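Local coordinates for protein 4-oxalocrotonate tautomerase (Thermus thermophilus, PDB 3ABF) that belongs to the tautomerase family of small beta-alpha-beta enzymes and assembles into a six-chain oligomer, at residues Val3-Leu8 with Ile42-Arg47. Numbering follows the deposited sequence.
With SO4 (sulfate ion), chain G; SO4 (sulfate ion), chain I.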
ATOM      1  N   VAL A   3      -9.752   1.891  -7.922  1.00 19.83           N
ATOM      2  CA  VAL A   3      -8.348   2.223  -8.148  1.00 19.10           C
ATOM      3  C   VAL A   3      -7.578   0.953  -8.467  1.00 21.42           C
ATOM      4  O   VAL A   3      -7.636  -0.030  -7.727  1.00 21.46           O
ATOM      5  CB  VAL A   3      -7.688   2.899  -6.914  1.00 26.11           C
ATOM      6  CG1 VAL A   3      -6.225   3.254  -7.231  1.00 22.62           C
ATOM      7  CG2 VAL A   3      -8.453   4.142  -6.521  1.00 22.17           C
ATOM      8  N   LEU A   4      -6.870   0.977  -9.587  1.00 17.22           N
ATOM      9  CA  LEU A   4      -6.070  -0.154 -10.007  1.00 16.93           C
ATOM     10  C   LEU A   4      -4.613   0.268  -9.867  1.00 22.50           C
ATOM     11  O   LEU A   4      -4.170   1.190 -10.552  1.00 23.39           O
ATOM     12  CB  LEU A   4      -6.352  -0.492 -11.470  1.00 22.46           C
ATOM     13  CG  LEU A   4      -7.828  -0.674 -11.850  1.00 28.79           C
ATOM     14  CD1 LEU A   4      -7.939  -0.928 -13.345  1.00 37.24           C
ATOM     15  CD2 LEU A   4      -8.421  -1.824 -11.068  1.00 34.64           C
ATOM     16  N   LYS A   5      -3.878  -0.392  -8.977  1.00 19.27           N
ATOM     17  CA  LYS A   5      -2.470  -0.071  -8.797  1.00 19.07           C
ATOM     18  C   LYS A   5      -1.689  -1.194  -9.436  1.00 18.79           C
ATOM     19  O   LYS A   5      -1.893  -2.361  -9.112  1.00 20.56           O
ATOM     20  CB  LYS A   5      -2.089   0.043  -7.307  1.00 16.70           C
ATOM     21  CG  LYS A   5      -0.670   0.555  -7.152  1.00 21.88           C
ATOM     22  CD  LYS A   5      -0.283   0.919  -5.721  1.00 27.27           C
ATOM     23  CE  LYS A   5       0.077  -0.309  -4.923  1.00 34.12           C
ATOM     24  NZ  LYS A   5       0.766   0.069  -3.655  1.00 41.03           N
ATOM     25  N   VAL A   6      -0.815  -0.846 -10.372  1.00 16.65           N
ATOM     26  CA  VAL A   6      -0.009  -1.843 -11.058  1.00 15.19           C
ATOM     27  C   VAL A   6       1.427  -1.745 -10.578  1.00 19.47           C
ATOM     28  O   VAL A   6       2.059  -0.702 -10.718  1.00 21.49           O
ATOM     29  CB  VAL A   6      -0.000  -1.611 -12.587  1.00 19.58           C
ATOM     30  CG1 VAL A   6       0.753  -2.748 -13.291  1.00 15.00           C
ATOM     31  CG2 VAL A   6      -1.439  -1.475 -13.107  1.00 26.40           C
ATOM     32  N   THR A   7       1.945  -2.822 -10.004  1.00 16.36           N
ATOM     33  CA  THR A   7       3.327  -2.809  -9.555  1.00 19.48           C
ATOM     34  C   THR A   7       4.125  -3.547 -10.617  1.00 15.71           C
ATOM     35  O   THR A   7       3.832  -4.696 -10.933  1.00 21.59           O
ATOM     36  CB  THR A   7       3.473  -3.488  -8.187  1.00 15.49           C
ATOM     37  OG1 THR A   7       2.671  -2.786  -7.229  1.00 19.86           O
ATOM     38  CG2 THR A   7       4.920  -3.457  -7.722  1.00 24.68           C
ATOM     39  N   LEU A   8       5.107  -2.858 -11.198  1.00 15.40           N
ATOM     40  CA  LEU A   8       5.947  -3.441 -12.241  1.00 20.28           C
ATOM     41  C   LEU A   8       7.300  -2.747 -12.271  1.00 21.16           C
ATOM     42  O   LEU A   8       7.457  -1.667 -11.711  1.00 17.96           O
ATOM     43  CB  LEU A   8       5.280  -3.292 -13.614  1.00 20.29           C
ATOM     44  CG  LEU A   8       5.181  -1.881 -14.212  1.00 21.83           C
ATOM     45  CD1 LEU A   8       4.560  -1.978 -15.591  1.00 25.11           C
ATOM     46  CD2 LEU A   8       4.348  -0.958 -13.325  1.00 31.09           C
ATOM     47  N   ILE A  42      -2.831   3.634 -11.274  1.00 17.37           N
ATOM     48  CA  ILE A  42      -1.572   4.155 -10.778  1.00 20.38           C
ATOM     49  C   ILE A  42      -0.510   3.138 -11.138  1.00 21.64           C
ATOM     50  O   ILE A  42      -0.672   1.932 -10.881  1.00 17.82           O
ATOM     51  CB  ILE A  42      -1.590   4.331  -9.241  1.00 20.68           C
ATOM     52  CG1 ILE A  42      -2.602   5.408  -8.849  1.00 24.49           C
ATOM     53  CG2 ILE A  42      -0.184   4.704  -8.748  1.00 21.65           C
ATOM     54  CD1 ILE A  42      -2.785   5.563  -7.335  1.00 28.70           C
ATOM     55  N   LEU A  43       0.570   3.616 -11.741  1.00 12.31           N
ATOM     56  CA  LEU A  43       1.656   2.737 -12.097  1.00 19.36           C
ATOM     57  C   LEU A  43       2.730   2.934 -11.045  1.00 24.08           C
ATOM     58  O   LEU A  43       3.349   4.000 -10.951  1.00 19.45           O
ATOM     59  CB  LEU A  43       2.197   3.066 -13.499  1.00 16.57           C
ATOM     60  CG  LEU A  43       1.166   2.978 -14.636  1.00 25.63           C
ATOM     61  CD1 LEU A  43       1.844   3.200 -15.981  1.00 25.90           C
ATOM     62  CD2 LEU A  43       0.512   1.605 -14.627  1.00 24.06           C
ATOM     63  N   TYR A  44       2.902   1.915 -10.219  1.00 19.46           N
ATOM     64  CA  TYR A  44       3.914   1.933  -9.171  1.00 15.72           C
ATOM     65  C   TYR A  44       5.111   1.212  -9.778  1.00 17.46           C
ATOM     66  O   TYR A  44       5.183  -0.004  -9.743  1.00 18.29           O
ATOM     67  CB  TYR A  44       3.415   1.169  -7.951  1.00 16.72           C
ATOM     68  CG  TYR A  44       4.454   0.985  -6.867  1.00 22.61           C
ATOM     69  CD1 TYR A  44       4.393  -0.111  -6.004  1.00 24.46           C
ATOM     70  CD2 TYR A  44       5.514   1.877  -6.723  1.00 27.24           C
ATOM     71  CE1 TYR A  44       5.360  -0.316  -5.033  1.00 34.62           C
ATOM     72  CE2 TYR A  44       6.500   1.671  -5.744  1.00 32.71           C
ATOM     73  CZ  TYR A  44       6.412   0.573  -4.909  1.00 34.11           C
ATOM     74  OH  TYR A  44       7.375   0.342  -3.947  1.00 38.07           O
ATOM     75  N   GLU A  45       6.036   1.979 -10.346  1.00 16.23           N
ATOM     76  CA  GLU A  45       7.209   1.413 -10.989  1.00 16.68           C
ATOM     77  C   GLU A  45       8.338   1.265  -9.984  1.00 19.61           C
ATOM     78  O   GLU A  45       8.762   2.243  -9.341  1.00 18.99           O
ATOM     79  CB  GLU A  45       7.645   2.312 -12.154  1.00 20.44           C
ATOM     80  CG  GLU A  45       6.608   2.413 -13.269  1.00 18.57           C
ATOM     81  CD  GLU A  45       7.033   3.364 -14.374  1.00 27.89           C
ATOM     82  OE1 GLU A  45       6.792   4.586 -14.255  1.00 25.07           O
ATOM     83  OE2 GLU A  45       7.630   2.886 -15.357  1.00 32.28           O
ATOM     84  N   VAL A  46       8.833   0.046  -9.851  1.00 15.53           N
ATOM     85  CA  VAL A  46       9.896  -0.206  -8.894  1.00 24.06           C
ATOM     86  C   VAL A  46      11.215  -0.444  -9.602  1.00 22.94           C
ATOM     87  O   VAL A  46      11.262  -0.986 -10.708  1.00 22.37           O
ATOM     88  CB  VAL A  46       9.551  -1.397  -7.982  1.00 23.03           C
ATOM     89  CG1 VAL A  46       8.166  -1.187  -7.380  1.00 26.49           C
ATOM     90  CG2 VAL A  46       9.594  -2.684  -8.756  1.00 30.80           C
ATOM     91  N   ARG A  47      12.291  -0.012  -8.965  1.00 20.05           N
ATOM     92  CA  ARG A  47      13.602  -0.173  -9.553  1.00 17.55           C
ATOM     93  C   ARG A  47      14.113  -1.576  -9.302  1.00 16.27           C
ATOM     94  O   ARG A  47      13.649  -2.262  -8.405  1.00 14.23           O
ATOM     95  CB  ARG A  47      14.551   0.894  -9.001  1.00 20.98           C
ATOM     96  CG  ARG A  47      14.043   2.312  -9.327  1.00 25.97           C
ATOM     97  CD  ARG A  47      15.171   3.318  -9.339  1.00 28.12           C
ATOM     98  NE  ARG A  47      15.680   3.584  -7.997  1.00 39.17           N
ATOM     99  CZ  ARG A  47      15.086   4.391  -7.123  1.00 42.36           C
ATOM    100  NH1 ARG A  47      15.623   4.573  -5.922  1.00 29.91           N
ATOM    101  NH2 ARG A  47      13.958   5.018  -7.454  1.00 35.45           N
TER
HETATM  102  S   SO4 G  71       0.925  -2.808  -1.576  1.00 46.57           S
HETATM  103  O1  SO4 G  71       1.780  -1.610  -1.570  1.00 55.02           O
HETATM  104  O2  SO4 G  71       0.375  -3.054  -0.232  1.00 54.03           O
HETATM  105  O3  SO4 G  71      -0.179  -2.598  -2.526  1.00 54.60           O
HETATM  106  O4  SO4 G  71       1.722  -3.970  -2.005  1.00 58.31           O
HETATM  107  S   SO4 I  72      -1.911   1.985  -1.722  1.00 43.13           S
HETATM  108  O1  SO4 I  72      -2.324   3.327  -1.309  1.00 45.50           O
HETATM  109  O2  SO4 I  72      -1.609   1.180  -0.531  1.00 53.32           O
HETATM  110  O3  SO4 I  72      -2.990   1.335  -2.477  1.00 50.39           O
HETATM  111  O4  SO4 I  72      -0.713   2.100  -2.573  1.00 54.77           O
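Val6 and Tyr44 sit amid five backbone hydrogen bonds that zip strand 3-8 to strand 42-46 in parallel. Val6 N gives to Ile42 O (2.8 Å), nearly straight, N-H...O 173°; Val6 O takes Tyr44 N, flanked by Ile42 N to Leu4 O, Leu8 N to Tyr44 O and Val46 N to Leu8 O. Among the side chains, Thr7 OG1 meets the ring edge at Tyr44 CD1 (3.4 Å), while Val46, two residues on in that strand, lays CG1 over one ring face toward the rim and against Thr7 CG2 (4.0 Å). On the face of Val6, Leu43, Leu8 and Glu45, against helix 14-31, Leu43 CD2 packs on Val6 CB (3.8 Å). Lys5 bends at chi3 (80°), turning CE; Lys5 NZ gives three hydrogen bonds, to O4 of the chain I sulfate (2.7 Å) and O1 and O3 of the chain G sulfate (2.9 and 3.0 Å). This parallel pair belongs to a beta-alpha-beta unit, and strand 3-8 pairs antiparallel with a second subunit. The chemistry implies a largely apolar helix-covered face, its charged Glu45 held by Lys17 and Gln50 of a third subunit, and an opposite one where lysines of several subunits converge, bridged in this crystal by sulfates probably from the crystallisation liquor.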